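Local coordinates for protein activating signal cointegrator 1 complex subunit 2 (Homo sapiens, PDB 6YXQ) that binds polyubiquitin chains and, as part of the ASCC complex, recruits ASCC3 and ALKBH3 to sites of DNA damage, at residues G234-L246 with E293-D305. Sequence-based numbering, arbitrary orientation.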
loop_
_atom_site.group_PDB
_atom_site.type_symbol
_atom_site.label_atom_id
_atom_site.label_comp_id
_atom_site.label_asym_id
_atom_site.label_seq_id
_atom_site.Cartn_x
_atom_site.Cartn_y
_atom_site.Cartn_z
ATOM N N GLY B 234 -30.280 -16.592 15.282
ATOM C CA GLY B 234 -29.753 -16.048 16.523
ATOM C C GLY B 234 -28.322 -16.384 16.884
ATOM O O GLY B 234 -28.025 -17.459 17.413
ATOM N N ARG B 235 -27.414 -15.474 16.554
ATOM C CA ARG B 235 -26.036 -15.552 17.010
ATOM C C ARG B 235 -25.897 -14.876 18.368
ATOM O O ARG B 235 -26.731 -14.063 18.775
ATOM C CB ARG B 235 -25.089 -14.889 16.015
ATOM C CG ARG B 235 -25.048 -15.550 14.670
ATOM C CD ARG B 235 -23.734 -15.242 13.980
ATOM N NE ARG B 235 -22.610 -16.010 14.509
ATOM C CZ ARG B 235 -21.951 -16.927 13.806
ATOM N NH1 ARG B 235 -22.319 -17.193 12.559
ATOM N NH2 ARG B 235 -20.933 -17.587 14.346
ATOM N N LEU B 236 -24.810 -15.200 19.056
ATOM C CA LEU B 236 -24.631 -14.755 20.427
ATOM C C LEU B 236 -24.212 -13.294 20.496
ATOM O O LEU B 236 -23.384 -12.829 19.710
ATOM C CB LEU B 236 -23.589 -15.621 21.127
ATOM C CG LEU B 236 -24.056 -17.045 21.391
ATOM C CD1 LEU B 236 -22.891 -17.889 21.891
ATOM C CD2 LEU B 236 -25.217 -17.029 22.376
ATOM N N THR B 237 -24.787 -12.576 21.460
ATOM C CA THR B 237 -24.391 -11.204 21.711
ATOM C C THR B 237 -22.928 -11.160 22.155
ATOM O O THR B 237 -22.370 -12.175 22.578
ATOM C CB THR B 237 -25.296 -10.578 22.772
ATOM O OG1 THR B 237 -25.078 -11.225 24.034
ATOM C CG2 THR B 237 -26.760 -10.712 22.368
ATOM N N PRO B 238 -22.279 -9.997 22.041
ATOM C CA PRO B 238 -20.862 -9.909 22.435
ATOM C C PRO B 238 -20.576 -10.379 23.851
ATOM O O PRO B 238 -19.453 -10.818 24.130
ATOM C CB PRO B 238 -20.548 -8.417 22.261
ATOM C CG PRO B 238 -21.476 -7.959 21.197
ATOM C CD PRO B 238 -22.728 -8.789 21.319
ATOM N N SER B 239 -21.555 -10.309 24.756
ATOM C CA SER B 239 -21.318 -10.755 26.125
ATOM C C SER B 239 -21.126 -12.263 26.200
ATOM O O SER B 239 -20.418 -12.755 27.086
ATOM C CB SER B 239 -22.474 -10.321 27.024
ATOM O OG SER B 239 -22.900 -9.012 26.688
ATOM N N ASP B 240 -21.725 -13.009 25.275
ATOM C CA ASP B 240 -21.686 -14.468 25.304
ATOM C C ASP B 240 -20.682 -15.049 24.319
ATOM O O ASP B 240 -19.912 -15.939 24.681
ATOM C CB ASP B 240 -23.083 -15.025 25.024
ATOM C CG ASP B 240 -24.155 -14.260 25.760
ATOM O OD1 ASP B 240 -23.961 -14.019 26.970
ATOM O OD2 ASP B 240 -25.179 -13.897 25.138
HETATM N N MSE B 241 -20.679 -14.553 23.086
HETATM C CA MSE B 241 -19.810 -15.036 22.021
HETATM C C MSE B 241 -18.371 -15.351 22.451
HETATM O O MSE B 241 -17.829 -14.723 23.371
HETATM C CB MSE B 241 -19.789 -14.011 20.897
HETATM C CG MSE B 241 -19.034 -12.755 21.226
HETATM SE SE MSE B 241 -18.874 -11.702 19.591
HETATM C CE MSE B 241 -20.621 -11.883 18.816
ATOM N N PRO B 242 -17.758 -16.334 21.791
ATOM C CA PRO B 242 -16.355 -16.656 22.077
ATOM C C PRO B 242 -15.457 -15.447 21.866
ATOM O O PRO B 242 -15.724 -14.587 21.025
ATOM C CB PRO B 242 -16.042 -17.776 21.081
ATOM C CG PRO B 242 -17.371 -18.426 20.841
ATOM C CD PRO B 242 -18.385 -17.317 20.893
ATOM N N LEU B 243 -14.370 -15.412 22.639
ATOM C CA LEU B 243 -13.577 -14.195 22.774
ATOM C C LEU B 243 -13.007 -13.742 21.438
ATOM O O LEU B 243 -13.149 -12.574 21.053
ATOM C CB LEU B 243 -12.453 -14.411 23.787
ATOM C CG LEU B 243 -12.529 -13.577 25.065
ATOM C CD1 LEU B 243 -11.371 -13.912 25.985
ATOM C CD2 LEU B 243 -12.540 -12.095 24.733
ATOM N N LEU B 244 -12.358 -14.650 20.713
ATOM C CA LEU B 244 -11.646 -14.252 19.507
ATOM C C LEU B 244 -12.556 -14.105 18.293
ATOM O O LEU B 244 -12.112 -13.563 17.275
ATOM C CB LEU B 244 -10.516 -15.244 19.224
ATOM C CG LEU B 244 -9.491 -15.270 20.365
ATOM C CD1 LEU B 244 -9.452 -16.635 21.041
ATOM C CD2 LEU B 244 -8.101 -14.848 19.887
ATOM N N GLU B 245 -13.806 -14.568 18.371
ATOM C CA GLU B 245 -14.810 -14.115 17.413
ATOM C C GLU B 245 -15.115 -12.635 17.620
ATOM O O GLU B 245 -15.204 -11.865 16.653
ATOM C CB GLU B 245 -16.082 -14.953 17.551
ATOM C CG GLU B 245 -16.090 -16.239 16.744
ATOM C CD GLU B 245 -17.465 -16.892 16.697
ATOM O OE1 GLU B 245 -18.114 -17.006 17.759
ATOM O OE2 GLU B 245 -17.899 -17.294 15.597
ATOM N N LEU B 246 -15.268 -12.223 18.883
ATOM C CA LEU B 246 -15.429 -10.811 19.215
ATOM C C LEU B 246 -14.214 -10.005 18.786
ATOM O O LEU B 246 -14.343 -8.872 18.292
ATOM C CB LEU B 246 -15.660 -10.669 20.720
ATOM C CG LEU B 246 -15.662 -9.282 21.355
ATOM C CD1 LEU B 246 -16.839 -8.487 20.838
ATOM C CD2 LEU B 246 -15.745 -9.422 22.857
ATOM N N GLU B 293 -23.678 -2.280 23.336
ATOM C CA GLU B 293 -23.560 -3.688 23.700
ATOM C C GLU B 293 -22.101 -4.126 23.745
ATOM O O GLU B 293 -21.676 -4.807 24.687
ATOM C CB GLU B 293 -24.365 -4.550 22.722
ATOM C CG GLU B 293 -24.358 -6.037 23.027
ATOM C CD GLU B 293 -24.987 -6.360 24.368
ATOM O OE1 GLU B 293 -26.004 -5.721 24.719
ATOM O OE2 GLU B 293 -24.458 -7.249 25.071
HETATM N N MSE B 294 -21.316 -3.727 22.750
HETATM C CA MSE B 294 -19.909 -4.101 22.678
HETATM C C MSE B 294 -19.091 -3.437 23.778
HETATM O O MSE B 294 -18.181 -4.049 24.344
HETATM C CB MSE B 294 -19.328 -3.737 21.316
HETATM C CG MSE B 294 -20.171 -4.134 20.119
HETATM SE SE MSE B 294 -18.969 -4.290 18.600
HETATM C CE MSE B 294 -19.786 -3.241 17.242
ATOM N N GLU B 295 -19.412 -2.176 24.073
ATOM C CA GLU B 295 -18.806 -1.510 25.221
ATOM C C GLU B 295 -19.027 -2.314 26.496
ATOM O O GLU B 295 -18.070 -2.645 27.213
ATOM C CB GLU B 295 -19.381 -0.104 25.373
ATOM C CG GLU B 295 -18.477 1.010 24.875
ATOM C CD GLU B 295 -18.923 2.371 25.381
ATOM O OE1 GLU B 295 -18.332 3.391 24.962
ATOM O OE2 GLU B 295 -19.866 2.417 26.203
ATOM N N SER B 296 -20.290 -2.647 26.789
ATOM C CA SER B 296 -20.586 -3.365 28.025
ATOM C C SER B 296 -19.923 -4.735 28.044
ATOM O O SER B 296 -19.422 -5.173 29.085
ATOM C CB SER B 296 -22.094 -3.506 28.220
ATOM O OG SER B 296 -22.369 -4.256 29.397
ATOM N N ALA B 297 -19.901 -5.422 26.901
ATOM C CA ALA B 297 -19.317 -6.757 26.867
ATOM C C ALA B 297 -17.814 -6.711 27.110
ATOM O O ALA B 297 -17.280 -7.523 27.882
ATOM C CB ALA B 297 -19.624 -7.428 25.533
ATOM N N ILE B 298 -17.119 -5.776 26.454
ATOM C CA ILE B 298 -15.679 -5.635 26.656
ATOM C C ILE B 298 -15.382 -5.322 28.116
ATOM O O ILE B 298 -14.494 -5.926 28.740
ATOM C CB ILE B 298 -15.115 -4.553 25.717
ATOM C CG1 ILE B 298 -15.079 -5.058 24.276
ATOM C CG2 ILE B 298 -13.732 -4.141 26.148
ATOM C CD1 ILE B 298 -14.421 -4.100 23.325
ATOM N N LYS B 299 -16.151 -4.397 28.696
ATOM C CA LYS B 299 -15.936 -4.035 30.091
ATOM C C LYS B 299 -16.148 -5.233 31.007
ATOM O O LYS B 299 -15.315 -5.516 31.879
ATOM C CB LYS B 299 -16.860 -2.878 30.477
ATOM C CG LYS B 299 -16.400 -1.538 29.930
ATOM C CD LYS B 299 -16.949 -0.379 30.734
ATOM C CE LYS B 299 -18.375 -0.054 30.334
ATOM N NZ LYS B 299 -18.569 1.417 30.183
ATOM N N LYS B 300 -17.253 -5.960 30.811
ATOM C CA LYS B 300 -17.576 -7.090 31.678
ATOM C C LYS B 300 -16.506 -8.167 31.603
ATOM O O LYS B 300 -16.065 -8.693 32.632
ATOM C CB LYS B 300 -18.938 -7.672 31.298
ATOM C CG LYS B 300 -20.114 -7.116 32.076
ATOM C CD LYS B 300 -21.366 -7.042 31.209
ATOM C CE LYS B 300 -21.606 -8.341 30.455
ATOM N NZ LYS B 300 -22.833 -8.268 29.614
ATOM N N ARG B 301 -16.069 -8.510 30.391
ATOM C CA ARG B 301 -15.170 -9.639 30.196
ATOM C C ARG B 301 -13.693 -9.244 30.186
ATOM O O ARG B 301 -12.859 -10.051 29.766
ATOM C CB ARG B 301 -15.530 -10.366 28.895
ATOM C CG ARG B 301 -17.012 -10.706 28.771
ATOM C CD ARG B 301 -17.382 -11.184 27.373
ATOM N NE ARG B 301 -16.555 -12.303 26.930
ATOM C CZ ARG B 301 -16.845 -13.085 25.894
ATOM N NH1 ARG B 301 -17.951 -12.881 25.193
ATOM N NH2 ARG B 301 -16.031 -14.074 25.561
ATOM N N ARG B 302 -13.358 -8.017 30.608
ATOM C CA ARG B 302 -11.957 -7.588 30.657
ATOM C C ARG B 302 -11.018 -8.579 31.349
ATOM O O ARG B 302 -9.852 -8.702 30.945
ATOM C CB ARG B 302 -11.857 -6.215 31.330
ATOM C CG ARG B 302 -12.116 -6.194 32.831
ATOM C CD ARG B 302 -11.914 -4.791 33.389
ATOM N NE ARG B 302 -11.468 -4.797 34.779
ATOM C CZ ARG B 302 -10.193 -4.814 35.159
ATOM N NH1 ARG B 302 -9.887 -4.816 36.450
ATOM N NH2 ARG B 302 -9.226 -4.835 34.250
ATOM N N LEU B 303 -11.476 -9.284 32.389
ATOM C CA LEU B 303 -10.535 -10.114 33.145
ATOM C C LEU B 303 -10.383 -11.519 32.576
ATOM O O LEU B 303 -9.477 -12.246 33.004
ATOM C CB LEU B 303 -10.932 -10.185 34.630
ATOM C CG LEU B 303 -11.121 -8.821 35.302
ATOM C CD1 LEU B 303 -12.168 -8.883 36.406
ATOM C CD2 LEU B 303 -9.797 -8.257 35.822
ATOM N N GLU B 304 -11.238 -11.914 31.630
ATOM C CA GLU B 304 -10.953 -13.109 30.844
ATOM C C GLU B 304 -9.601 -12.983 30.157
ATOM O O GLU B 304 -8.823 -13.944 30.109
ATOM C CB GLU B 304 -12.058 -13.347 29.814
ATOM C CG GLU B 304 -13.449 -13.549 30.403
ATOM C CD GLU B 304 -14.472 -13.993 29.363
ATOM O OE1 GLU B 304 -15.661 -14.155 29.726
ATOM O OE2 GLU B 304 -14.084 -14.179 28.185
ATOM N N ASP B 305 -9.300 -11.795 29.628
ATOM C CA ASP B 305 -7.977 -11.512 29.071
ATOM C C ASP B 305 -7.695 -10.018 29.243
ATOM O O ASP B 305 -8.007 -9.208 28.367
ATOM C CB ASP B 305 -7.872 -11.938 27.618
ATOM C CG ASP B 305 -6.439 -12.104 27.172
ATOM O OD1 ASP B 305 -5.578 -11.317 27.623
ATOM O OD2 ASP B 305 -6.174 -13.018 26.368
#
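The carbonyl oxygen of Met-241 (a selenomethionine) is gripped by both terminal nitrogens of Arg-301, NH1 reaching O of Met-241 at 2.6 Å and NH2 the same atom at 2.9 Å. The guanidinium comes end-on, with this oxygen lying in its plane. NH1 also gives a weak bond to O of Pro-238 (2.8 Å), so one arginine ties together two carbonyls of the turn before helix 243-266. The NE/NH2 edge of the guanidinium is taken by OE2 of Glu-304: NH2 meets OE2 of Glu-304 on its syn side at 3.3 Å, a salt bridge that, with a weaker bond from NE, fixes the rotation of the guanidinium. Leu-243 slides past the Arg-301 side chain in the opposite direction, and its CD1 touches CB and OE2 of Glu-304.

Earlier in helix 279-300, CB of Ala-297 lies 3.5 Å from CB of Pro-238. The proline ring also leans on CG of Glu-293, whose CG stands anti to the backbone N (chi1 -178°) before a bend at chi2 carries the carboxylate to Ser-239. There OG of Ser-239 weakly bonds OE2 of Glu-293 at 2.9 Å and receives an equally weak bond from NZ of Lys-300, bridging the two charges. A leucine in place of Arg-301 would probably leave the Met-241 carbonyl without either of its side-chain donors and Glu-304 without its salt-bridge mate.

Leu-243 continues onto Leu-308 and Leu-309 of helix 306-340, while Ile-298 and Arg-302 pack on Leu-186 of the ASCC3 chain. Near the contact, then, lies the ASCC2–ASCC3 interface, and the contact itself is an arginine at a helix C-terminus clasping backbone carbonyls of a loop, here joining the lead-in to helix 243-266 with the end of helix 279-300 in the largely helical N-terminal part of ASCC2.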